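Local coordinates for beta-xylanase (Roseburia intestinalis L1-82, PDB 6SGF), which binds xylan through this low-affinity CBM86 carbohydrate-binding module, one part of a longer protein that probably hydrolyses internal beta-1,4-xylosidic linkages in xylans, at residues E47-E50 with M51-N55; I109-E113 with D114-N118. One frame throughout, in Å; residues are numbered along the deposited sequence.

Interaction 1. Residues E47-E50 with M51-N55; sequences ESIE and MSQVN
I49 and E50 meet Q53 and V54 in a local contact round a short 3-10 turn, residues 51-53, which carries the chain from the end of strand 40-50 into strand 54-62. The backbone evidence is one hydrogen bond across the turn, from Q53 N to E50 O at 3.0 Å. Its N-H...O angle is 150°, and the donor lies above the carbonyl plane, 53° out of it, rather than on a lone pair. The next step repeats the i to i+3 spacing, with V54 N bonded to M51 O at 3.1 Å.

On the buried side, methyl meets methyl: I49 CG2 lies 3.5 Å from V54 CG2, the two side chains crossing at about a right angle. I49 has CG2 anti to its backbone N, which leaves CG1 to run off from the V54 methyl. The same V54 CG2 also rests 3.6 Å from E50 O, the same oxygen that accepts the turn bond. On the exposed side, the flat end of Q53 comes back over E50, its CD 3.9 Å from E50 CB, while the E50 carboxylate bends away.

Surrounding residues place the turn between two sheets. I49 touches F9 and F128, V54 packs on I104 and L130, and M51 turns from the contact to N74, N83 and P98. Backbone bonds from I49 to I104 and from Q53 to K131 show the chain leaving one sheet for the other, a short 3-10 connection between the facing antiparallel sheets of a beta-sandwich, the fold common among carbohydrate-binding modules.

Interaction 2. Residues I109-E113 with D114-N118; sequences IMITE and DKPEN. With XYP (beta-D-xylopyranose), chain H.
I111 CD1 and P116 CG form the tight point of this local contact, 3.5 Å apart, closer than carbons usually pack. The isoleucine methyl meets the proline ring at CG, with CB a little farther at 3.9 Å. I111 sends CG1 between its backbone N and carbonyl carbon (chi1 58°), a crowded position that carries CD1 to the proline. P116 CD also lies 3.6 Å from E113 O, so the ring touches both the I111 side chain and the E113 carbonyl oxygen.

At the bend, a water bridges side chain and backbone: it donates to E113 OE2 at 2.9 Å and accepts a long bond from D114 N at 3.3 Å. The carboxylates stay apart, E113 OE2 and D114 OD1 4.3 Å from each other, a spacing that probably costs some like-charge repulsion.

Farther out, I111 is backed by F34 and V66, and T112 O accepts a hydrogen bond from Q37 NE2. M110 sets its SD 3.2 Å from O3 of a bound xylose, while Q40, K71 and D78 hydrogen-bond xylose. M110, on strand 103-110, and T112, in the loop that follows, both belong to the glycan-binding site of this xylan-binding module.

Interactions 1 and 2 lie on opposite sides of the chain's centre, their own centres about 29 Å apart and their nearest atoms about 15 Å apart, without touching. Both reach the same five-stranded sheet, through the neighbouring strands 40-50 and 103-110, and each follows the chain as it leaves that sheet. Residues 47-55 are partly buried and combine a backbone hydrogen bond with apolar packing between the sheets. Residues 109-118 make a surface contact, where one apolar pair and a bridging water replace direct hydrogen bonding between the segments. Bound xylose units contact M110 and T112 in interaction 2, whereas interaction 1 is structural packing at the distant end.

Interaction 1. Residues E47-E50 with M51-N55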
loop_
_atom_site.group_PDB
_atom_site.type_symbol
_atom_site.label_atom_id
_atom_site.label_comp_id
_atom_site.label_asym_id
_atom_site.label_seq_id
_atom_site.Cartn_x
_atom_site.Cartn_y
_atom_site.Cartn_z
ATOM N N GLU B 47 -8.367 -9.274 9.730
ATOM C CA GLU B 47 -8.320 -10.657 10.211
ATOM C C GLU B 47 -7.242 -10.684 11.262
ATOM O O GLU B 47 -6.252 -9.996 11.087
ATOM C CB GLU B 47 -7.958 -11.557 9.035
ATOM C CG GLU B 47 -6.487 -11.290 8.572
ATOM C CD GLU B 47 -6.441 -10.816 7.127
ATOM O OE1 GLU B 47 -7.263 -9.913 6.808
ATOM O OE2 GLU B 47 -5.658 -11.364 6.321
ATOM N N SER B 48 -7.428 -11.348 12.378
ATOM C CA SER B 48 -6.300 -11.349 13.289
ATOM C C SER B 48 -5.297 -12.407 12.869
ATOM O O SER B 48 -5.584 -13.286 12.058
ATOM C CB SER B 48 -6.794 -11.380 14.726
ATOM O OG SER B 48 -7.978 -12.183 14.858
ATOM N N ILE B 49 -4.065 -12.156 13.273
ATOM C CA ILE B 49 -2.879 -12.927 12.958
ATOM C C ILE B 49 -2.310 -13.336 14.303
ATOM O O ILE B 49 -2.219 -12.504 15.212
ATOM C CB ILE B 49 -1.863 -12.076 12.173
ATOM C CG1 ILE B 49 -2.542 -11.471 10.936
ATOM C CG2 ILE B 49 -0.654 -12.866 11.837
ATOM C CD1 ILE B 49 -1.830 -10.249 10.345
ATOM N N GLU B 50 -2.010 -14.617 14.454
ATOM C CA GLU B 50 -1.448 -15.098 15.700
ATOM C C GLU B 50 -0.105 -14.449 15.939
ATOM O O GLU B 50 0.787 -14.459 15.084
ATOM C CB GLU B 50 -1.283 -16.615 15.671
ATOM C CG GLU B 50 -2.582 -17.403 15.626
ATOM C CD GLU B 50 -3.485 -17.088 16.783
ATOM O OE1 GLU B 50 -2.957 -16.927 17.909
ATOM O OE2 GLU B 50 -4.709 -16.982 16.562
ATOM N N MET B 51 0.067 -13.962 17.148
ATOM C CA MET B 51 1.326 -13.333 17.470
ATOM C C MET B 51 2.511 -14.278 17.271
ATOM O O MET B 51 3.554 -13.827 16.797
ATOM C CB MET B 51 1.320 -12.849 18.915
ATOM C CG MET B 51 2.715 -12.483 19.424
ATOM S SD MET B 51 2.973 -10.831 18.768
ATOM C CE MET B 51 2.121 -9.885 20.001
ATOM N N SER B 52 2.414 -15.554 17.678
ATOM C CA SER B 52 3.622 -16.384 17.594
ATOM C C SER B 52 4.084 -16.582 16.157
ATOM O O SER B 52 5.194 -17.089 15.946
ATOM C CB SER B 52 3.486 -17.782 18.193
ATOM O OG SER B 52 3.164 -18.753 17.171
ATOM N N GLN B 53 3.228 -16.286 15.153
ATOM C CA GLN B 53 3.607 -16.492 13.754
ATOM C C GLN B 53 4.326 -15.298 13.130
ATOM O O GLN B 53 4.794 -15.402 11.995
ATOM C CB GLN B 53 2.407 -16.759 12.812
ATOM C CG GLN B 53 1.399 -17.830 13.164
ATOM C CD GLN B 53 0.169 -17.754 12.230
ATOM O OE1 GLN B 53 -0.147 -18.702 11.511
ATOM N NE2 GLN B 53 -0.516 -16.606 12.242
ATOM N N VAL B 54 4.402 -14.153 13.804
ATOM C CA VAL B 54 4.827 -12.914 13.156
ATOM C C VAL B 54 6.273 -12.608 13.506
ATOM O O VAL B 54 6.640 -12.550 14.689
ATOM C CB VAL B 54 3.914 -11.741 13.561
ATOM C CG1 VAL B 54 4.424 -10.444 12.966
ATOM C CG2 VAL B 54 2.492 -12.002 13.111
ATOM N N ASN B 55 7.098 -12.401 12.483
ATOM C CA ASN B 55 8.467 -11.984 12.726
ATOM C C ASN B 55 8.594 -10.473 12.816
ATOM O O ASN B 55 9.312 -9.964 13.673
ATOM C CB ASN B 55 9.402 -12.489 11.626
ATOM C CG ASN B 55 10.841 -12.337 12.012
ATOM O OD1 ASN B 55 11.258 -12.833 13.060
ATOM N ND2 ASN B 55 11.609 -11.628 11.196
#

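Interaction 2. Residues I109-E113 with D114-N118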
loop_
_atom_site.group_PDB
_atom_site.type_symbol
_atom_site.label_atom_id
_atom_site.label_comp_id
_atom_site.label_asym_id
_atom_site.label_seq_id
_atom_site.Cartn_x
_atom_site.Cartn_y
_atom_site.Cartn_z
ATOM N N ILE B 109 -0.812 4.309 15.968
ATOM C CA ILE B 109 0.177 5.371 15.860
ATOM C C ILE B 109 -0.185 6.421 16.896
ATOM O O ILE B 109 -1.367 6.761 17.035
ATOM C CB ILE B 109 0.225 6.006 14.460
ATOM C CG1 ILE B 109 0.657 4.967 13.424
ATOM C CG2 ILE B 109 1.147 7.257 14.514
ATOM C CD1 ILE B 109 0.657 5.540 11.961
ATOM N N MET B 110 0.818 6.903 17.632
ATOM C CA MET B 110 0.656 7.870 18.712
ATOM C C MET B 110 1.804 8.882 18.665
ATOM O O MET B 110 2.878 8.581 18.151
ATOM C CB MET B 110 0.647 7.132 20.066
ATOM C CG MET B 110 0.594 8.012 21.273
ATOM S SD MET B 110 0.635 7.020 22.806
ATOM C CE MET B 110 2.330 6.475 22.906
ATOM N N ILE B 111 1.597 10.077 19.220
ATOM C CA ILE B 111 2.699 11.029 19.406
ATOM C C ILE B 111 3.001 11.180 20.892
ATOM O O ILE B 111 2.101 11.118 21.736
ATOM C CB ILE B 111 2.422 12.414 18.779
ATOM C CG1 ILE B 111 1.162 13.049 19.345
ATOM C CG2 ILE B 111 2.373 12.285 17.255
ATOM C CD1 ILE B 111 1.327 14.563 19.544
ATOM N N THR B 112 4.280 11.405 21.206
ATOM C CA THR B 112 4.697 11.681 22.578
ATOM C C THR B 112 5.085 13.133 22.789
ATOM O O THR B 112 5.421 13.517 23.920
ATOM C CB THR B 112 5.882 10.801 22.996
ATOM O OG1 THR B 112 6.946 10.954 22.060
ATOM C CG2 THR B 112 5.486 9.335 23.048
ATOM N N GLU B 113 5.058 13.956 21.747
ATOM C CA GLU B 113 5.403 15.369 21.904
ATOM C C GLU B 113 4.434 16.090 22.847
ATOM O O GLU B 113 3.211 16.052 22.659
ATOM C CB GLU B 113 5.386 16.032 20.530
ATOM C CG GLU B 113 6.264 17.243 20.335
ATOM C CD GLU B 113 7.739 16.889 20.325
ATOM O OE1 GLU B 113 8.262 16.398 19.278
ATOM O OE2 GLU B 113 8.365 17.114 21.377
ATOM N N ASP B 114 4.995 16.809 23.832
ATOM C CA ASP B 114 4.187 17.453 24.871
ATOM C C ASP B 114 3.403 18.665 24.357
ATOM O O ASP B 114 2.343 18.969 24.905
ATOM C CB ASP B 114 5.052 17.792 26.088
ATOM C CG ASP B 114 6.126 18.766 25.778
ATOM O OD1 ASP B 114 6.276 19.100 24.588
ATOM O OD2 ASP B 114 6.805 19.210 26.725
ATOM N N LYS B 115 3.915 19.412 23.369
ATOM C CA LYS B 115 3.211 20.580 22.822
ATOM C C LYS B 115 3.225 20.530 21.298
ATOM O O LYS B 115 3.978 21.264 20.633
ATOM C CB LYS B 115 3.809 21.898 23.318
ATOM C CG LYS B 115 3.829 22.014 24.832
ATOM C CD LYS B 115 2.770 22.986 25.337
ATOM C CE LYS B 115 2.268 22.608 26.728
ATOM N NZ LYS B 115 0.934 21.926 26.670
ATOM N N PRO B 116 2.374 19.696 20.706
ATOM C CA PRO B 116 2.392 19.533 19.249
ATOM C C PRO B 116 2.047 20.826 18.527
ATOM O O PRO B 116 1.172 21.578 18.945
ATOM C CB PRO B 116 1.326 18.454 18.986
ATOM C CG PRO B 116 0.902 17.940 20.281
ATOM C CD PRO B 116 1.325 18.890 21.356
ATOM N N GLU B 117 2.719 21.049 17.406
ATOM C CA GLU B 117 2.379 22.124 16.484
ATOM C C GLU B 117 2.617 21.612 15.072
ATOM O O GLU B 117 3.698 21.088 14.784
ATOM C CB GLU B 117 3.212 23.380 16.758
ATOM C CG GLU B 117 2.505 24.646 16.326
ATOM C CD GLU B 117 3.472 25.697 15.826
ATOM O OE1 GLU B 117 3.022 26.642 15.126
ATOM O OE2 GLU B 117 4.679 25.582 16.156
ATOM N N ASN B 118 1.590 21.686 14.226
ATOM C CA ASN B 118 1.638 21.125 12.867
ATOM C C ASN B 118 2.154 19.687 12.897
ATOM O O ASN B 118 3.045 19.287 12.137
ATOM C CB ASN B 118 2.486 21.991 11.937
ATOM C CG ASN B 118 1.926 23.409 11.772
ATOM O OD1 ASN B 118 0.885 23.757 12.334
ATOM N ND2 ASN B 118 2.626 24.226 10.992
HETATM C C1 XYP H . -1.920 6.648 26.901
HETATM C C2 XYP H . -1.256 5.841 25.783
HETATM C C3 XYP H . 0.040 5.289 26.267
HETATM C C4 XYP H . 0.898 6.335 26.943
HETATM C C5 XYP H . 0.163 7.106 28.048
HETATM O O2 XYP H . -2.185 4.855 25.328
HETATM O O3 XYP H . 0.750 4.754 25.113
HETATM O O4 XYP H . 2.028 5.640 27.492
HETATM O O5 XYP H . -1.011 7.712 27.419
HETATM O O HOH W 1 8.258 16.557 24.250
#